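Putative branched chain amino acid ABC transporter, periplasmic amino acid-binding protein (PDB 4XFK) probably binds leucine, isoleucine, valine and other amino acids in the periplasm as the soluble receptor of an ABC transport system. Local coordinates at residues L246-E260 / I365-F377. The protein carries 1 engineered substitution. Numbering follows the deposited sequence.
Sequences LDQPGNIGNAGAIAE and IKADGTEYGFLPF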
loop_
_atom_site.group_PDB
_atom_site.type_symbol
_atom_site.label_atom_id
_atom_site.label_comp_id
_atom_site.label_asym_id
_atom_site.label_seq_id
_atom_site.Cartn_x
_atom_site.Cartn_y
_atom_site.Cartn_z
ATOM N N LEU A 246 2.264 8.316 -6.968
ATOM C CA LEU A 246 3.003 9.523 -7.331
ATOM C C LEU A 246 3.596 10.255 -6.128
ATOM O O LEU A 246 4.592 10.964 -6.277
ATOM C CB LEU A 246 2.139 10.479 -8.151
ATOM C CG LEU A 246 2.886 11.626 -8.834
ATOM C CD1 LEU A 246 3.899 11.116 -9.850
ATOM C CD2 LEU A 246 1.905 12.580 -9.484
ATOM N N ASP A 247 3.021 10.076 -4.936
ATOM C CA ASP A 247 3.535 10.790 -3.761
ATOM C C ASP A 247 4.756 10.114 -3.120
ATOM O O ASP A 247 5.229 10.559 -2.081
ATOM C CB ASP A 247 2.435 11.083 -2.729
ATOM C CG ASP A 247 1.834 9.833 -2.136
ATOM O OD1 ASP A 247 1.855 8.791 -2.812
ATOM O OD2 ASP A 247 1.337 9.897 -0.994
ATOM N N GLN A 248 5.293 9.069 -3.745
ATOM C CA GLN A 248 6.612 8.598 -3.351
ATOM C C GLN A 248 7.595 9.754 -3.467
ATOM O O GLN A 248 7.615 10.449 -4.474
ATOM C CB GLN A 248 7.088 7.443 -4.235
ATOM C CG GLN A 248 8.509 7.013 -3.864
ATOM C CD GLN A 248 8.974 5.741 -4.544
ATOM O OE1 GLN A 248 8.354 5.262 -5.490
ATOM N NE2 GLN A 248 10.067 5.174 -4.041
ATOM N N PRO A 249 8.425 9.960 -2.436
ATOM C CA PRO A 249 9.399 11.057 -2.513
ATOM C C PRO A 249 10.255 10.987 -3.774
ATOM O O PRO A 249 10.730 9.902 -4.139
ATOM C CB PRO A 249 10.242 10.847 -1.257
ATOM C CG PRO A 249 9.276 10.238 -0.281
ATOM C CD PRO A 249 8.428 9.308 -1.113
ATOM N N GLY A 250 10.399 12.132 -4.442
ATOM C CA GLY A 250 11.224 12.260 -5.633
ATOM C C GLY A 250 10.473 12.545 -6.932
ATOM O O GLY A 250 11.016 13.181 -7.842
ATOM N N ASN A 251 9.238 12.059 -7.045
ATOM C CA ASN A 251 8.490 12.195 -8.294
ATOM C C ASN A 251 8.146 13.626 -8.691
ATOM O O ASN A 251 8.217 13.978 -9.869
ATOM C CB ASN A 251 7.199 11.390 -8.235
ATOM C CG ASN A 251 7.426 9.921 -8.385
ATOM O OD1 ASN A 251 8.166 9.485 -9.262
ATOM N ND2 ASN A 251 6.769 9.137 -7.550
ATOM N N ILE A 252 7.749 14.447 -7.723
ATOM C CA ILE A 252 7.348 15.817 -8.027
ATOM C C ILE A 252 8.551 16.670 -8.424
ATOM O O ILE A 252 8.461 17.471 -9.356
ATOM C CB ILE A 252 6.527 16.435 -6.877
ATOM C CG1 ILE A 252 5.283 15.581 -6.631
ATOM C CG2 ILE A 252 6.157 17.887 -7.191
ATOM C CD1 ILE A 252 4.498 15.269 -7.890
ATOM N N GLY A 253 9.683 16.469 -7.757
ATOM C CA GLY A 253 10.914 17.106 -8.183
ATOM C C GLY A 253 11.243 16.737 -9.625
ATOM O O GLY A 253 11.574 17.600 -10.439
ATOM N N ASN A 254 11.131 15.456 -9.958
ATOM C CA ASN A 254 11.432 15.011 -11.314
ATOM C C ASN A 254 10.442 15.537 -12.346
ATOM O O ASN A 254 10.786 15.695 -13.515
ATOM C CB ASN A 254 11.498 13.487 -11.394
ATOM C CG ASN A 254 12.849 12.939 -10.998
ATOM O OD1 ASN A 254 13.676 13.639 -10.410
ATOM N ND2 ASN A 254 13.076 11.674 -11.311
ATOM N N ALA A 255 9.213 15.803 -11.913
ATOM C CA ALA A 255 8.186 16.355 -12.798
ATOM C C ALA A 255 8.570 17.724 -13.334
ATOM O O ALA A 255 8.170 18.092 -14.436
ATOM C CB ALA A 255 6.847 16.432 -12.073
ATOM N N GLY A 256 9.337 18.475 -12.545
ATOM C CA GLY A 256 9.779 19.795 -12.946
ATOM C C GLY A 256 8.632 20.645 -13.453
ATOM O O GLY A 256 7.607 20.797 -12.779
ATOM N N ALA A 257 8.786 21.139 -14.679
ATOM C CA ALA A 257 7.859 22.095 -15.277
ATOM C C ALA A 257 6.437 21.568 -15.502
ATOM O O ALA A 257 5.512 22.359 -15.682
ATOM C CB ALA A 257 8.436 22.633 -16.587
ATOM N N ILE A 258 6.253 20.248 -15.505
ATOM C CA ILE A 258 4.916 19.690 -15.752
ATOM C C ILE A 258 4.239 19.186 -14.479
ATOM O O ILE A 258 3.272 18.427 -14.546
ATOM C CB ILE A 258 4.919 18.548 -16.808
ATOM C CG1 ILE A 258 5.662 17.309 -16.294
ATOM C CG2 ILE A 258 5.502 19.034 -18.130
ATOM C CD1 ILE A 258 5.387 16.053 -17.115
ATOM N N ALA A 259 4.727 19.633 -13.326
ATOM C CA ALA A 259 4.243 19.110 -12.045
ATOM C C ALA A 259 2.738 19.291 -11.806
ATOM O O ALA A 259 2.077 18.388 -11.282
ATOM C CB ALA A 259 5.034 19.722 -10.896
ATOM N N GLU A 260 2.200 20.456 -12.161
ATOM C CA GLU A 260 0.813 20.777 -11.838
ATOM C C GLU A 260 -0.176 19.769 -12.427
ATOM O O GLU A 260 -0.082 19.405 -13.594
ATOM C CB GLU A 260 0.470 22.194 -12.322
ATOM C CG GLU A 260 -0.940 22.669 -11.957
ATOM C CD GLU A 260 -1.285 24.034 -12.544
ATOM O OE1 GLU A 260 -0.452 24.611 -13.274
ATOM O OE2 GLU A 260 -2.400 24.530 -12.281
ATOM N N ILE A 365 1.399 21.085 2.681
ATOM C CA ILE A 365 2.624 20.310 2.812
ATOM C C ILE A 365 3.189 20.079 1.415
ATOM O O ILE A 365 2.559 19.423 0.579
ATOM C CB ILE A 365 2.353 18.954 3.497
ATOM C CG1 ILE A 365 1.760 19.153 4.898
ATOM C CG2 ILE A 365 3.620 18.109 3.543
ATOM C CD1 ILE A 365 2.554 20.067 5.770
ATOM N N LYS A 366 4.377 20.623 1.168
ATOM C CA LYS A 366 5.006 20.565 -0.149
ATOM C C LYS A 366 5.767 19.264 -0.355
ATOM O O LYS A 366 6.252 18.664 0.605
ATOM C CB LYS A 366 5.971 21.736 -0.315
ATOM C CG LYS A 366 5.379 23.079 0.057
ATOM C CD LYS A 366 4.145 23.369 -0.770
ATOM C CE LYS A 366 3.673 24.789 -0.548
ATOM N NZ LYS A 366 2.531 25.117 -1.436
ATOM N N ALA A 367 5.881 18.846 -1.614
ATOM C CA ALA A 367 6.626 17.646 -1.974
ATOM C C ALA A 367 8.004 18.002 -2.535
ATOM O O ALA A 367 8.131 18.928 -3.348
ATOM C CB ALA A 367 5.843 16.826 -2.994
ATOM N N ASP A 368 9.024 17.266 -2.094
ATOM C CA ASP A 368 10.371 17.316 -2.677
ATOM C C ASP A 368 11.008 18.704 -2.654
ATOM O O ASP A 368 11.849 19.015 -3.492
ATOM C CB ASP A 368 10.377 16.776 -4.114
ATOM C CG ASP A 368 9.855 15.355 -4.212
ATOM O OD1 ASP A 368 9.841 14.629 -3.194
ATOM O OD2 ASP A 368 9.468 14.956 -5.328
ATOM N N GLY A 369 10.606 19.536 -1.700
ATOM C CA GLY A 369 11.135 20.886 -1.602
ATOM C C GLY A 369 10.703 21.812 -2.726
ATOM O O GLY A 369 11.292 22.879 -2.912
ATOM N N THR A 370 9.673 21.419 -3.472
ATOM C CA THR A 370 9.159 22.247 -4.559
ATOM C C THR A 370 8.061 23.184 -4.063
ATOM O O THR A 370 7.722 23.199 -2.879
ATOM C CB THR A 370 8.585 21.390 -5.713
ATOM O OG1 THR A 370 7.295 20.874 -5.349
ATOM C CG2 THR A 370 9.525 20.237 -6.054
ATOM N N GLU A 371 7.500 23.960 -4.985
ATOM C CA GLU A 371 6.369 24.823 -4.680
ATOM C C GLU A 371 5.053 24.050 -4.676
ATOM O O GLU A 371 4.006 24.609 -4.334
ATOM C CB GLU A 371 6.290 25.948 -5.707
ATOM C CG GLU A 371 7.523 26.830 -5.737
ATOM C CD GLU A 371 7.715 27.539 -7.072
ATOM O OE1 GLU A 371 7.648 26.874 -8.129
ATOM O OE2 GLU A 371 7.946 28.765 -7.058
ATOM N N TYR A 372 5.110 22.775 -5.064
ATOM C CA TYR A 372 3.921 21.942 -5.215
ATOM C C TYR A 372 3.822 20.872 -4.140
ATOM O O TYR A 372 4.828 20.355 -3.677
ATOM C CB TYR A 372 3.940 21.246 -6.581
ATOM C CG TYR A 372 3.801 22.198 -7.751
ATOM C CD1 TYR A 372 4.912 22.829 -8.310
ATOM C CD2 TYR A 372 2.555 22.468 -8.293
ATOM C CE1 TYR A 372 4.777 23.710 -9.374
ATOM C CE2 TYR A 372 2.410 23.339 -9.356
ATOM C CZ TYR A 372 3.520 23.956 -9.895
ATOM O OH TYR A 372 3.352 24.822 -10.952
ATOM N N GLY A 373 2.595 20.517 -3.771
ATOM C CA GLY A 373 2.355 19.339 -2.964
ATOM C C GLY A 373 1.047 18.703 -3.372
ATOM O O GLY A 373 0.408 19.123 -4.342
ATOM N N PHE A 374 0.630 17.702 -2.611
ATOM C CA PHE A 374 -0.606 16.996 -2.883
ATOM C C PHE A 374 -1.769 17.637 -2.146
ATOM O O PHE A 374 -1.764 17.743 -0.928
ATOM C CB PHE A 374 -0.429 15.514 -2.551
ATOM C CG PHE A 374 0.517 14.827 -3.490
ATOM C CD1 PHE A 374 1.880 14.801 -3.235
ATOM C CD2 PHE A 374 0.048 14.264 -4.671
ATOM C CE1 PHE A 374 2.762 14.196 -4.131
ATOM C CE2 PHE A 374 0.924 13.658 -5.559
ATOM C CZ PHE A 374 2.280 13.625 -5.288
ATOM N N LEU A 375 -2.756 18.089 -2.914
ATOM C CA LEU A 375 -3.923 18.778 -2.382
ATOM C C LEU A 375 -5.121 17.854 -2.553
ATOM O O LEU A 375 -5.420 17.434 -3.671
ATOM C CB LEU A 375 -4.161 20.065 -3.173
ATOM C CG LEU A 375 -5.359 20.916 -2.748
ATOM C CD1 LEU A 375 -5.029 21.693 -1.491
ATOM C CD2 LEU A 375 -5.790 21.860 -3.876
ATOM N N PRO A 376 -5.808 17.522 -1.448
ATOM C CA PRO A 376 -6.965 16.624 -1.548
ATOM C C PRO A 376 -8.166 17.318 -2.186
ATOM O O PRO A 376 -8.395 18.498 -1.910
ATOM C CB PRO A 376 -7.267 16.287 -0.084
ATOM C CG PRO A 376 -6.791 17.478 0.683
ATOM C CD PRO A 376 -5.608 18.030 -0.075
ATOM N N PHE A 377 -8.920 16.606 -3.024
ATOM C CA PHE A 377 -10.137 17.188 -3.598
ATOM C C PHE A 377 -11.384 16.305 -3.495
ATOM O O PHE A 377 -12.491 16.770 -3.768
ATOM C CB PHE A 377 -9.919 17.672 -5.040
ATOM C CG PHE A 377 -9.587 16.579 -6.022
ATOM C CD1 PHE A 377 -10.592 15.818 -6.605
ATOM C CD2 PHE A 377 -8.270 16.339 -6.395
ATOM C CE1 PHE A 377 -10.289 14.823 -7.520
ATOM C CE2 PHE A 377 -7.966 15.347 -7.306
ATOM C CZ PHE A 377 -8.977 14.598 -7.882
HETATM O O HOH W 1 7.049 13.254 -4.557
HETATM O O HOH W 2 3.555 22.723 -13.551
HETATM O O HOH W 3 0.792 26.165 -10.683
#
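I252 and F374 meet at the apolar centre: CD1 of I252 lies 3.8 Å from CZ of F374, while its CG1 rests against the methyl of A367. The contact lies in one lobe of the periplasmic binding protein fold, where it joins the short helix 251-255, just past strand 240-243, to the loop that links strand 350-360 to its antiparallel neighbour 373-380, and to the start of the latter. With CG1 anti to the carbonyl carbon (chi1 -59°) and CG2 anti to the backbone N, I252 splits its branches: CG1 and CD1 go to F374, and CG2 goes to CB of Y372 and OG1 of T370. One face of the F374 ring takes a CH-pi contact from D247 CB, 3.7 Å from the centroid; the carboxylate of D247 turns elsewhere, OD2 accepting from Y294 N. At the other end the methyl of A259 sits over a face of the Y372 ring, 4.2 Å from its centroid.

Outward lies the type I' turn A367-T370, where T370 OG1 donates to A367 O and, in an ST turn, accepts from Y372 N. A water bonded to Y372 OH reaches OE1 of E260 through a weak bond. From the turn D368 reaches the helix N-terminus, whose dipole should favour its negative charge. Its OD1 accepts from G250 N, the N-cap residue, at 2.8 Å on the syn side but 33° out of the carboxylate plane; OD2 takes G253 N at 2.9 Å on its anti lone pair, nearly straight at 170°.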